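Local coordinates for protein glutamyl endopeptidase (Staphylococcus epidermidis, PDB 6PYM) that probably cleaves proteins such as fibronectin and collagen on the carbonyl side of glutamate as a V8-like serine endopeptidase of the chymotrypsin fold, here with its catalytic serine replaced, at residues E127-T132 with S171-G176; N178-I183 with V196-F201. The protein carries 1 engineered substitution. All blocks are in the same frame, centred on the assembly; numbering follows the deposited sequence.

Interaction 1: E127-T132 with S171-G176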
ATOM      1  N   GLU A 127      -0.666  15.551  12.215  1.00 13.91           N
ATOM      2  CA  GLU A 127       0.524  15.418  11.392  1.00 13.02           C
ATOM      3  C   GLU A 127       0.157  15.383   9.908  1.00 10.98           C
ATOM      4  O   GLU A 127      -0.848  14.783   9.514  1.00 11.57           O
ATOM      5  CB  GLU A 127       1.222  14.125  11.791  1.00 16.12           C
ATOM      6  CG  GLU A 127       2.453  13.790  11.027  1.00 18.34           C
ATOM      7  CD  GLU A 127       3.179  12.610  11.630  1.00 17.78           C
ATOM      8  OE1 GLU A 127       2.926  12.283  12.814  1.00 17.72           O
ATOM      9  OE2 GLU A 127       4.006  12.011  10.918  1.00 20.94           O
ATOM     10  N   ASN A 128       0.981  16.026   9.086  1.00 11.55           N
ATOM     11  CA  ASN A 128       0.772  16.058   7.645  1.00 11.50           C
ATOM     12  C   ASN A 128       1.307  14.779   7.015  1.00 11.89           C
ATOM     13  O   ASN A 128       2.454  14.390   7.252  1.00 11.94           O
ATOM     14  CB  ASN A 128       1.504  17.256   7.046  1.00 14.96           C
ATOM     15  CG  ASN A 128       0.909  18.581   7.470  1.00 16.44           C
ATOM     16  OD1 ASN A 128      -0.305  18.746   7.511  1.00 18.96           O
ATOM     17  ND2 ASN A 128       1.772  19.539   7.784  1.00 22.17           N
ATOM     18  N   ILE A 129       0.474  14.130   6.199  1.00 10.14           N
ATOM     19  CA  ILE A 129       0.782  12.827   5.626  1.00  9.92           C
ATOM     20  C   ILE A 129       0.316  12.792   4.176  1.00  8.73           C
ATOM     21  O   ILE A 129      -0.371  13.695   3.694  1.00  9.65           O
ATOM     22  CB  ILE A 129       0.123  11.684   6.425  1.00  9.57           C
ATOM     23  CG1 ILE A 129      -1.392  11.893   6.472  1.00 10.90           C
ATOM     24  CG2 ILE A 129       0.718  11.593   7.842  1.00 11.12           C
ATOM     25  CD1 ILE A 129      -2.173  10.640   6.772  1.00 12.25           C
ATOM     26  N   THR A 130       0.696  11.721   3.481  1.00  9.07           N
ATOM     27  CA  THR A 130       0.170  11.415   2.162  1.00  9.32           C
ATOM     28  C   THR A 130      -0.290   9.967   2.114  1.00  8.16           C
ATOM     29  O   THR A 130       0.199   9.117   2.865  1.00  9.62           O
ATOM     30  CB  THR A 130       1.205  11.640   1.054  1.00 10.01           C
ATOM     31  OG1 THR A 130       2.405  10.911   1.352  1.00  9.71           O
ATOM     32  CG2 THR A 130       1.531  13.119   0.902  1.00 11.03           C
ATOM     33  N   VAL A 131      -1.238   9.693   1.220  1.00  7.85           N
ATOM     34  CA  VAL A 131      -1.634   8.333   0.863  1.00  7.71           C
ATOM     35  C   VAL A 131      -1.465   8.229  -0.641  1.00  6.85           C
ATOM     36  O   VAL A 131      -2.056   9.022  -1.386  1.00  7.92           O
ATOM     37  CB  VAL A 131      -3.070   8.004   1.308  1.00  7.70           C
ATOM     38  CG1 VAL A 131      -3.508   6.641   0.768  1.00  9.78           C
ATOM     39  CG2 VAL A 131      -3.140   8.006   2.817  1.00  9.50           C
ATOM     40  N   THR A 132      -0.669   7.264  -1.086  1.00  7.09           N
ATOM     41  CA  THR A 132      -0.261   7.207  -2.481  1.00  7.05           C
ATOM     42  C   THR A 132      -0.531   5.818  -3.030  1.00  6.94           C
ATOM     43  O   THR A 132      -0.152   4.818  -2.415  1.00  7.22           O
ATOM     44  CB  THR A 132       1.200   7.627  -2.616  1.00  8.03           C
ATOM     45  OG1 THR A 132       1.309   8.961  -2.109  1.00  9.63           O
ATOM     46  CG2 THR A 132       1.671   7.586  -4.074  1.00  9.04           C
ATOM     47  N   SER A 171      -3.046   1.119  -0.126  1.00  7.05           N
ATOM     48  CA  SER A 171      -2.057   2.152  -0.405  1.00  7.32           C
ATOM     49  C   SER A 171      -1.243   2.462   0.843  1.00  6.97           C
ATOM     50  O   SER A 171      -1.801   2.583   1.941  1.00  7.45           O
ATOM     51  CB  SER A 171      -2.736   3.457  -0.811  1.00  7.41           C
ATOM     52  OG  SER A 171      -3.365   3.405  -2.076  1.00  7.90           O
ATOM     53  N   PRO A 172       0.061   2.681   0.702  1.00  6.82           N
ATOM     54  CA  PRO A 172       0.840   3.140   1.851  1.00  7.15           C
ATOM     55  C   PRO A 172       0.443   4.546   2.275  1.00  7.23           C
ATOM     56  O   PRO A 172       0.157   5.421   1.448  1.00  7.92           O
ATOM     57  CB  PRO A 172       2.282   3.109   1.338  1.00  7.32           C
ATOM     58  CG  PRO A 172       2.154   3.231  -0.142  1.00  7.00           C
ATOM     59  CD  PRO A 172       0.901   2.484  -0.494  1.00  7.17           C
ATOM     60  N   VAL A 173       0.447   4.748   3.590  1.00  7.11           N
ATOM     61  CA  VAL A 173       0.308   6.051   4.226  1.00  7.87           C
ATOM     62  C   VAL A 173       1.715   6.475   4.617  1.00  7.76           C
ATOM     63  O   VAL A 173       2.376   5.776   5.392  1.00  8.47           O
ATOM     64  CB  VAL A 173      -0.574   5.958   5.482  1.00  8.23           C
ATOM     65  CG1 VAL A 173      -0.842   7.349   6.044  1.00  9.55           C
ATOM     66  CG2 VAL A 173      -1.865   5.195   5.211  1.00  8.58           C
ATOM     67  N   PHE A 174       2.192   7.589   4.070  1.00  7.73           N
ATOM     68  CA  PHE A 174       3.556   8.051   4.297  1.00  8.40           C
ATOM     69  C   PHE A 174       3.558   9.273   5.207  1.00  8.30           C
ATOM     70  O   PHE A 174       2.749  10.193   5.035  1.00  9.64           O
ATOM     71  CB  PHE A 174       4.226   8.459   2.982  1.00  9.39           C
ATOM     72  CG  PHE A 174       4.560   7.317   2.063  1.00  8.43           C
ATOM     73  CD1 PHE A 174       5.625   6.475   2.324  1.00  9.30           C
ATOM     74  CD2 PHE A 174       3.831   7.114   0.899  1.00  8.60           C
ATOM     75  CE1 PHE A 174       5.945   5.436   1.451  1.00  9.23           C
ATOM     76  CE2 PHE A 174       4.144   6.079   0.024  1.00  8.82           C
ATOM     77  CZ  PHE A 174       5.206   5.243   0.299  1.00  8.89           C
ATOM     78  N   ASN A 175       4.502   9.300   6.154  1.00  8.92           N
ATOM     79  CA  ASN A 175       4.774  10.527   6.891  1.00 10.82           C
ATOM     80  C   ASN A 175       5.697  11.448   6.087  1.00 10.09           C
ATOM     81  O   ASN A 175       6.056  11.175   4.935  1.00 10.53           O
ATOM     82  CB  ASN A 175       5.306  10.228   8.295  1.00 11.11           C
ATOM     83  CG  ASN A 175       6.660   9.531   8.294  1.00  9.80           C
ATOM     84  OD1 ASN A 175       7.383   9.543   7.297  1.00  9.90           O
ATOM     85  ND2 ASN A 175       7.013   8.934   9.432  1.00 10.74           N
ATOM     86  N   GLY A 176       6.082  12.571   6.706  1.00 11.56           N
ATOM     87  CA  GLY A 176       6.928  13.549   6.044  1.00 12.60           C
ATOM     88  C   GLY A 176       8.325  13.053   5.746  1.00 12.93           C
ATOM     89  O   GLY A 176       8.994  13.608   4.865  1.00 14.65           O
TER
HETATM   90  O   HOH W   1       5.226   9.809  11.702  1.00 15.40           O
HETATM   91  O   HOH W   2       4.518  13.602   8.792  1.00 17.89           O
HETATM   92  O   HOH W   3       4.221  12.250   2.952  1.00 12.41           O
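Ser-171 meets the end of segment 127-132 through its CB, which lies 3.6 Å from Val-131 CG1 and also approaches the carbonyl oxygen of Thr-132; its OG turns to the backbone oxygen of Asn-168. At Pro-172 the ring's CD packs against that same Thr-132 oxygen, while the proline oxygen accepts from Thr-132 N at 3.2 Å, the donor nearly in line with the C=O bond (170°). Val-173 forms the non-hydrogen-bonded antiparallel pair with Val-131. Its CG1, anti to the backbone N (chi1 -174°), reaches Ile-129 CD1 at 3.6 Å, and CG2 lies nearest Val-131 CG2. Phe-174 follows as the hydrogen-bonded partner of Thr-130, with N to Thr-130 O at 2.8 Å and Thr-130 N to Phe-174 O at 3.0 Å. On this face, Thr-130 OG1 and Thr-132 CB sit at the ring edge, near its plane. Glu-127 OE2 touches Asn-175 CB directly at 3.4 Å, and waters bridge alongside. One molecule accepts from Asn-175 ND2 and donates to Glu-127 OE2 at 2.6 Å; a second accepts from Gly-176 N and donates to both Asn-128 O and Glu-127 OE2; a third donates to Asn-175 O and links it to Thr-130 OG1. Asn-175 OD1 accepts from Gln-179 N. The extended Glu-127 side chain brings OE2 to its waters, while OE1 accepts from Arg-124 N. Strand 128-133 is flanked by 143-154 on its other edge, strand 172-174 continues the sheet to 180-188, and Tyr-160 of strand 157-160 packs on Ile-129, Val-131 and Val-173.

Interaction 2: N178-I183 with V196-F201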
ATOM      1  N   ASN A 178       8.760  10.156   4.492  1.00 10.68           N
ATOM      2  CA  ASN A 178       8.517   9.144   3.467  1.00 10.29           C
ATOM      3  C   ASN A 178       8.644   7.732   4.010  1.00  9.82           C
ATOM      4  O   ASN A 178       9.042   6.814   3.292  1.00 12.19           O
ATOM      5  CB  ASN A 178       9.362   9.368   2.216  1.00 13.25           C
ATOM      6  CG  ASN A 178       8.971  10.629   1.490  1.00 13.84           C
ATOM      7  OD1 ASN A 178       7.798  10.990   1.463  1.00 15.99           O
ATOM      8  ND2 ASN A 178       9.943  11.301   0.887  1.00 18.55           N
ATOM      9  N   GLN A 179       8.281   7.559   5.272  1.00  9.95           N
ATOM     10  CA  GLN A 179       8.180   6.256   5.905  1.00 10.09           C
ATOM     11  C   GLN A 179       6.716   5.847   5.992  1.00  8.62           C
ATOM     12  O   GLN A 179       5.833   6.689   6.166  1.00  9.27           O
ATOM     13  CB  GLN A 179       8.754   6.311   7.319  1.00 10.78           C
ATOM     14  CG  GLN A 179      10.163   6.881   7.384  1.00 12.17           C
ATOM     15  CD  GLN A 179      10.575   7.250   8.796  1.00 13.40           C
ATOM     16  OE1 GLN A 179       9.731   7.541   9.647  1.00 13.89           O
ATOM     17  NE2 GLN A 179      11.886   7.234   9.059  1.00 15.28           N
ATOM     18  N   VAL A 180       6.474   4.545   5.900  1.00  8.24           N
ATOM     19  CA  VAL A 180       5.111   4.018   5.928  1.00  8.92           C
ATOM     20  C   VAL A 180       4.636   3.924   7.374  1.00  8.47           C
ATOM     21  O   VAL A 180       5.203   3.170   8.173  1.00  9.38           O
ATOM     22  CB  VAL A 180       5.035   2.649   5.237  1.00  8.50           C
ATOM     23  CG1 VAL A 180       3.601   2.121   5.244  1.00  9.96           C
ATOM     24  CG2 VAL A 180       5.582   2.716   3.822  1.00  9.50           C
ATOM     25  N   ILE A 181       3.587   4.678   7.703  1.00  8.38           N
ATOM     26  CA  ILE A 181       3.000   4.654   9.037  1.00  8.60           C
ATOM     27  C   ILE A 181       1.762   3.769   9.109  1.00  8.37           C
ATOM     28  O   ILE A 181       1.354   3.381  10.217  1.00  8.73           O
ATOM     29  CB  ILE A 181       2.671   6.079   9.540  1.00  8.74           C
ATOM     30  CG1 ILE A 181       1.581   6.735   8.686  1.00  9.67           C
ATOM     31  CG2 ILE A 181       3.938   6.930   9.613  1.00 10.27           C
ATOM     32  CD1 ILE A 181       1.123   8.085   9.231  1.00 10.68           C
ATOM     33  N   GLY A 182       1.145   3.457   7.972  1.00  7.94           N
ATOM     34  CA  GLY A 182      -0.072   2.666   7.941  1.00  8.22           C
ATOM     35  C   GLY A 182      -0.354   2.197   6.532  1.00  7.08           C
ATOM     36  O   GLY A 182       0.325   2.586   5.579  1.00  7.48           O
ATOM     37  N   ILE A 183      -1.371   1.343   6.419  1.00  7.22           N
ATOM     38  CA  ILE A 183      -1.824   0.803   5.139  1.00  7.44           C
ATOM     39  C   ILE A 183      -3.299   1.159   5.004  1.00  7.17           C
ATOM     40  O   ILE A 183      -4.137   0.660   5.768  1.00  7.66           O
ATOM     41  CB  ILE A 183      -1.594  -0.714   5.042  1.00  7.25           C
ATOM     42  CG1 ILE A 183      -0.101  -1.062   5.194  1.00  8.25           C
ATOM     43  CG2 ILE A 183      -2.177  -1.271   3.746  1.00  8.22           C
ATOM     44  CD1 ILE A 183       0.800  -0.518   4.089  1.00  8.48           C
ATOM     45  N   VAL A 196      -4.778   0.747   8.514  1.00  7.68           N
ATOM     46  CA  VAL A 196      -4.199  -0.090   9.557  1.00  8.64           C
ATOM     47  C   VAL A 196      -2.937   0.596  10.044  1.00  8.59           C
ATOM     48  O   VAL A 196      -1.984   0.781   9.278  1.00  9.19           O
ATOM     49  CB  VAL A 196      -3.876  -1.498   9.040  1.00  8.15           C
ATOM     50  CG1 VAL A 196      -3.335  -2.363  10.183  1.00 10.19           C
ATOM     51  CG2 VAL A 196      -5.103  -2.127   8.411  1.00 10.07           C
ATOM     52  N   TYR A 197      -2.924   0.960  11.322  1.00  8.75           N
ATOM     53  CA  TYR A 197      -1.786   1.630  11.931  1.00  8.55           C
ATOM     54  C   TYR A 197      -0.704   0.608  12.248  1.00  8.87           C
ATOM     55  O   TYR A 197      -0.978  -0.425  12.867  1.00 10.07           O
ATOM     56  CB  TYR A 197      -2.266   2.279  13.222  1.00 10.89           C
ATOM     57  CG  TYR A 197      -1.269   3.135  13.955  1.00 11.16           C
ATOM     58  CD1 TYR A 197      -0.514   4.092  13.292  1.00 11.51           C
ATOM     59  CD2 TYR A 197      -1.119   3.019  15.328  1.00 11.32           C
ATOM     60  CE1 TYR A 197       0.370   4.902  13.971  1.00 13.10           C
ATOM     61  CE2 TYR A 197      -0.231   3.825  16.016  1.00 12.91           C
ATOM     62  CZ  TYR A 197       0.506   4.762  15.331  1.00 12.74           C
ATOM     63  OH  TYR A 197       1.388   5.573  16.000  1.00 15.81           O
ATOM     64  N   ILE A 198       0.524   0.891  11.825  1.00  8.88           N
ATOM     65  CA  ILE A 198       1.606  -0.060  12.033  1.00  9.40           C
ATOM     66  C   ILE A 198       2.165   0.127  13.441  1.00 10.24           C
ATOM     67  O   ILE A 198       3.209   0.757  13.647  1.00 10.76           O
ATOM     68  CB  ILE A 198       2.650   0.042  10.908  1.00  9.40           C
ATOM     69  CG1 ILE A 198       1.987  -0.289   9.564  1.00  9.69           C
ATOM     70  CG2 ILE A 198       3.839  -0.884  11.171  1.00 11.24           C
ATOM     71  CD1 ILE A 198       2.826   0.049   8.343  1.00 10.89           C
ATOM     72  N   ASN A 199       1.435  -0.386  14.422  1.00 10.72           N
ATOM     73  CA  ASN A 199       1.842  -0.287  15.816  1.00 12.20           C
ATOM     74  C   ASN A 199       2.859  -1.382  16.150  1.00 11.92           C
ATOM     75  O   ASN A 199       3.334  -2.116  15.280  1.00 11.02           O
ATOM     76  CB  ASN A 199       0.623  -0.264  16.735  1.00 14.43           C
ATOM     77  CG  ASN A 199      -0.089  -1.602  16.817  1.00 15.12           C
ATOM     78  OD1 ASN A 199       0.361  -2.616  16.287  1.00 14.90           O
ATOM     79  ND2 ASN A 199      -1.215  -1.610  17.523  1.00 19.95           N
ATOM     80  N   ASP A 200       3.205  -1.506  17.436  1.00 13.06           N
ATOM     81  CA  ASP A 200       4.253  -2.446  17.831  1.00 14.00           C
ATOM     82  C   ASP A 200       3.878  -3.885  17.499  1.00 12.62           C
ATOM     83  O   ASP A 200       4.736  -4.678  17.095  1.00 13.68           O
ATOM     84  CB  ASP A 200       4.575  -2.296  19.319  1.00 18.83           C
ATOM     85  CG  ASP A 200       5.274  -0.988  19.634  1.00 22.68           C
ATOM     86  OD1 ASP A 200       5.854  -0.379  18.710  1.00 25.90           O
ATOM     87  OD2 ASP A 200       5.254  -0.580  20.816  1.00 34.13           O
ATOM     88  N   PHE A 201       2.605  -4.245  17.660  1.00 14.02           N
ATOM     89  CA  PHE A 201       2.183  -5.603  17.335  1.00 14.56           C
ATOM     90  C   PHE A 201       2.257  -5.869  15.837  1.00 12.26           C
ATOM     91  O   PHE A 201       2.636  -6.966  15.410  1.00 12.50           O
ATOM     92  CB  PHE A 201       0.775  -5.854  17.869  1.00 17.50           C
ATOM     93  CG  PHE A 201       0.677  -5.752  19.362  1.00 23.10           C
ATOM     94  CD1 PHE A 201       1.136  -6.782  20.167  1.00 24.60           C
ATOM     95  CD2 PHE A 201       0.147  -4.623  19.965  1.00 25.22           C
ATOM     96  CE1 PHE A 201       1.054  -6.692  21.548  1.00 26.26           C
ATOM     97  CE2 PHE A 201       0.062  -4.527  21.345  1.00 27.13           C
ATOM     98  CZ  PHE A 201       0.518  -5.564  22.135  1.00 27.48           C
TER
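Ile-183 and Val-196 form a hydrogen-bonded antiparallel pair, Val-196 N to Ile-183 O at 2.8 Å and Ile-183 N to Val-196 O at 3.0 Å, followed by Gly-182 and Tyr-197 as a non-hydrogen-bonded pair with their CA atoms 4.5 Å apart. The donor Val-196 N stands 38° out of the carbonyl plane of Ile-183. At Gly-182 the backbones come close, its CA being 3.0 Å from Val-196 O. Ile-198 N then donates to Ile-181 O in a nearly straight bond (170° at the hydrogen), an oxygen that also accepts from Asn-120 ND2. Both apolar side-chain contacts across the segments involve Ile-198 CD1. The CG1 of Ile-198 lies anti to the carbonyl carbon (chi1 -61°) and passes Gly-182 CA, and the terminal CD1 meets Val-180 CG1 at 3.8 Å, with Ile-183 CG1 farther off. Tyr-197 also approaches Ile-181 O, obliquely, its CD1 3.7 Å away. The chain next bends in an inverse gamma turn centred on Ile-198, and Asn-199 takes the N-cap position of helix 200-209, its OD1 accepting from Val-202 N. This is the antiparallel hairpin 180-188/192-197 leading into the C-terminal helix, as in chymotrypsin-like proteases; Val-196 lies close to Asp-93, the predicted aspartate of the charge relay system.

The centres of interactions 1 and 2 lie 10 Å apart, and both belong to the antiparallel sheet that includes strands 128-133, 172-174, 180-188 and 192-197. Along the chain they come in series: 127-132 pairs with 171-176 before 178-183 pairs with 196-201. Strands 172-174 and 180-188 are consecutive in sequence and adjacent in the sheet, which makes them the seam between the contacts. Val-173 O to Ile-181 N at 2.8 Å and Val-173 N to Gly-182 O at 2.9 Å are probable hydrogen bonds across it, and Phe-174 packs on Val-180. The pairing runs from strand 128-133 through 172-174, which follows the engineered Ala-169 closely, and 180-188 to 192-197, which leads to the C-terminal helix.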